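Local coordinates for hypothetical conserved protein TTC0263 (Thermus thermophilus, PDB 2PL2) that is of unknown function but is built from tetratricopeptide repeats, a helical-hairpin architecture that commonly serves protein-protein interaction, at residues A[64-69]-A[74-79]. Sequence-based numbering, arbitrary orientation.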
ATOM      1  N   THR A  64       8.840 -17.838  12.065  1.00 28.24           N
ATOM      2  CA  THR A  64       9.035 -19.264  11.807  1.00 29.31           C
ATOM      3  C   THR A  64      10.087 -19.511  10.726  1.00 28.94           C
ATOM      4  O   THR A  64      10.553 -20.636  10.542  1.00 30.43           O
ATOM      5  CB  THR A  64       7.688 -19.962  11.436  1.00 27.37           C
ATOM      6  OG1 THR A  64       7.943 -21.146  10.666  1.00 29.92           O
ATOM      7  CG2 THR A  64       6.809 -19.042  10.640  1.00 29.33           C
ATOM      8  N   LEU A  65      10.485 -18.454  10.028  1.00 27.68           N
ATOM      9  CA  LEU A  65      11.495 -18.592   8.988  1.00 25.86           C
ATOM     10  C   LEU A  65      12.882 -18.489   9.591  1.00 25.76           C
ATOM     11  O   LEU A  65      13.794 -19.204   9.193  1.00 25.65           O
ATOM     12  CB  LEU A  65      11.313 -17.519   7.929  1.00 23.44           C
ATOM     13  CG  LEU A  65      10.392 -17.896   6.784  1.00 22.08           C
ATOM     14  CD1 LEU A  65      10.081 -16.656   5.943  1.00 22.01           C
ATOM     15  CD2 LEU A  65      11.074 -18.988   5.954  1.00 19.00           C
ATOM     16  N   VAL A  66      13.037 -17.595  10.556  1.00 25.95           N
ATOM     17  CA  VAL A  66      14.322 -17.412  11.220  1.00 29.73           C
ATOM     18  C   VAL A  66      14.548 -18.521  12.239  1.00 30.81           C
ATOM     19  O   VAL A  66      15.687 -18.880  12.548  1.00 31.17           O
ATOM     20  CB  VAL A  66      14.377 -16.040  11.942  1.00 30.54           C
ATOM     21  CG1 VAL A  66      15.619 -15.946  12.811  1.00 31.19           C
ATOM     22  CG2 VAL A  66      14.369 -14.914  10.903  1.00 31.22           C
ATOM     23  N   ALA A  67      13.451 -19.078  12.743  1.00 30.79           N
ATOM     24  CA  ALA A  67      13.524 -20.117  13.753  1.00 29.76           C
ATOM     25  C   ALA A  67      13.890 -21.482  13.211  1.00 30.07           C
ATOM     26  O   ALA A  67      14.628 -22.227  13.861  1.00 30.51           O
ATOM     27  CB  ALA A  67      12.211 -20.189  14.522  1.00 28.89           C
ATOM     28  N   ARG A  68      13.387 -21.812  12.026  1.00 30.65           N
ATOM     29  CA  ARG A  68      13.668 -23.110  11.418  1.00 29.94           C
ATOM     30  C   ARG A  68      14.689 -23.054  10.279  1.00 30.47           C
ATOM     31  O   ARG A  68      15.159 -24.089   9.807  1.00 30.58           O
ATOM     32  CB  ARG A  68      12.368 -23.734  10.905  1.00 34.02           C
ATOM     33  CG  ARG A  68      11.314 -23.984  11.984  1.00 38.30           C
ATOM     34  CD  ARG A  68      11.721 -25.096  12.991  1.00 42.66           C
ATOM     35  NE  ARG A  68      11.917 -26.412  12.370  1.00 46.87           N
ATOM     36  CZ  ARG A  68      11.029 -27.022  11.580  1.00 48.59           C
ATOM     37  NH1 ARG A  68       9.868 -26.443  11.305  1.00 50.45           N
ATOM     38  NH2 ARG A  68      11.310 -28.207  11.052  1.00 46.40           N
ATOM     39  N   THR A  69      15.014 -21.847   9.825  1.00 30.19           N
ATOM     40  CA  THR A  69      15.981 -21.668   8.753  1.00 29.19           C
ATOM     41  C   THR A  69      16.765 -20.375   8.976  1.00 29.75           C
ATOM     42  O   THR A  69      16.737 -19.478   8.149  1.00 29.05           O
ATOM     43  CB  THR A  69      15.277 -21.600   7.399  1.00 28.62           C
ATOM     44  OG1 THR A  69      13.987 -22.210   7.505  1.00 29.01           O
ATOM     45  CG2 THR A  69      16.080 -22.348   6.342  1.00 27.26           C
ATOM     46  N   GLY A  74      15.731 -14.582   3.798  1.00 29.07           N
ATOM     47  CA  GLY A  74      14.314 -14.260   3.710  1.00 29.17           C
ATOM     48  C   GLY A  74      13.651 -13.945   5.033  1.00 28.97           C
ATOM     49  O   GLY A  74      12.981 -12.923   5.165  1.00 29.77           O
ATOM     50  N   GLY A  75      13.850 -14.819   6.015  1.00 30.24           N
ATOM     51  CA  GLY A  75      13.264 -14.626   7.330  1.00 29.16           C
ATOM     52  C   GLY A  75      13.539 -13.270   7.950  1.00 29.64           C
ATOM     53  O   GLY A  75      12.623 -12.599   8.442  1.00 30.16           O
ATOM     54  N   TYR A  76      14.804 -12.865   7.938  1.00 28.47           N
ATOM     55  CA  TYR A  76      15.188 -11.584   8.507  1.00 29.33           C
ATOM     56  C   TYR A  76      14.582 -10.436   7.691  1.00 30.96           C
ATOM     57  O   TYR A  76      14.086  -9.466   8.255  1.00 31.74           O
ATOM     58  CB  TYR A  76      16.713 -11.456   8.529  1.00 30.09           C
ATOM     59  CG  TYR A  76      17.433 -12.620   9.188  1.00 31.48           C
ATOM     60  CD1 TYR A  76      17.680 -12.636  10.561  1.00 30.06           C
ATOM     61  CD2 TYR A  76      17.843 -13.717   8.437  1.00 30.15           C
ATOM     62  CE1 TYR A  76      18.327 -13.715  11.163  1.00 29.81           C
ATOM     63  CE2 TYR A  76      18.482 -14.795   9.026  1.00 33.49           C
ATOM     64  CZ  TYR A  76      18.721 -14.799  10.391  1.00 33.00           C
ATOM     65  OH  TYR A  76      19.351 -15.897  10.964  1.00 32.22           O
ATOM     66  N   MET A  77      14.617 -10.543   6.365  1.00 31.40           N
ATOM     67  CA  MET A  77      14.063  -9.484   5.517  1.00 31.44           C
ATOM     68  C   MET A  77      12.570  -9.335   5.808  1.00 30.65           C
ATOM     69  O   MET A  77      12.097  -8.247   6.137  1.00 28.96           O
ATOM     70  CB  MET A  77      14.296  -9.793   4.032  1.00 29.36           C
ATOM     71  CG  MET A  77      15.765  -9.699   3.566  1.00 30.95           C
ATOM     72  SD  MET A  77      16.497  -8.014   3.579  1.00 32.11           S
ATOM     73  CE  MET A  77      15.476  -7.220   2.313  1.00 28.30           C
ATOM     74  N   VAL A  78      11.834 -10.433   5.709  1.00 30.45           N
ATOM     75  CA  VAL A  78      10.400 -10.412   5.975  1.00 32.29           C
ATOM     76  C   VAL A  78      10.150  -9.817   7.358  1.00 33.29           C
ATOM     77  O   VAL A  78       9.460  -8.814   7.504  1.00 34.54           O
ATOM     78  CB  VAL A  78       9.823 -11.839   5.913  1.00 32.69           C
ATOM     79  CG1 VAL A  78       8.417 -11.863   6.463  1.00 34.13           C
ATOM     80  CG2 VAL A  78       9.842 -12.331   4.474  1.00 33.63           C
ATOM     81  N   LEU A  79      10.746 -10.440   8.364  1.00 33.37           N
ATOM     82  CA  LEU A  79      10.634 -10.009   9.751  1.00 33.27           C
ATOM     83  C   LEU A  79      11.018  -8.537   9.906  1.00 32.17           C
ATOM     84  O   LEU A  79      10.384  -7.792  10.643  1.00 32.20           O
ATOM     85  CB  LEU A  79      11.546 -10.901  10.606  1.00 33.93           C
ATOM     86  CG  LEU A  79      11.534 -10.867  12.132  1.00 33.09           C
ATOM     87  CD1 LEU A  79      10.128 -11.090  12.651  1.00 33.42           C
ATOM     88  CD2 LEU A  79      12.464 -11.959  12.642  1.00 31.80           C
TER
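V66 on helix 55-68 reaches across to G75, Y76 and L79 on helix 73-88. The two segments run nearly antiparallel, with 152° between their N-to-C directions, and their axes come within 8.0 Å. A short turn, 69-72, joins these two successive helices of the tetratricopeptide-repeat array.

The two methyls of V66 do different work. With chi1 at 171°, CG1 lies anti to the backbone N and CG2 anti to the carbonyl carbon. V66 CG2 has partners in all three residues. V66 CG2 sits 3.5 Å from G75 C and 3.9 Å from L79 CD2. V66 CG2 also lies over one face of the Y76 ring, 4.1 Å from the centroid and close to the ring normal, a CH-pi contact. V66 CG1 meets CE1 of Y76 at 3.9 Å, further along the ring toward the hydroxyl.

Y76 turns its ring back to helix 55-68. Its CG is anti to the carbonyl carbon, and chi2 of -88° presents the face to V66. The phenol OH is hydrogen-bonded to the backbone O of P70 in the turn, which ties down the far end of the ring. Y76 also packs on V106 and A110 of helix 93-113.

L65 points at helix 73-88, and its CB comes 3.5 Å from CA of G75. This is also where the backbones are nearest, with CA of L65 and CA of G75 4.6 Å apart. G75 has no side chain to hold the helices off. L65 touches P39 of helix 39-51 as well.

No hydrogen bond crosses between the segments. The contact between them is therefore apolar, made of van der Waals packing and a methyl over an aromatic face, while the tyrosine hydroxyl adds a polar tie to the turn.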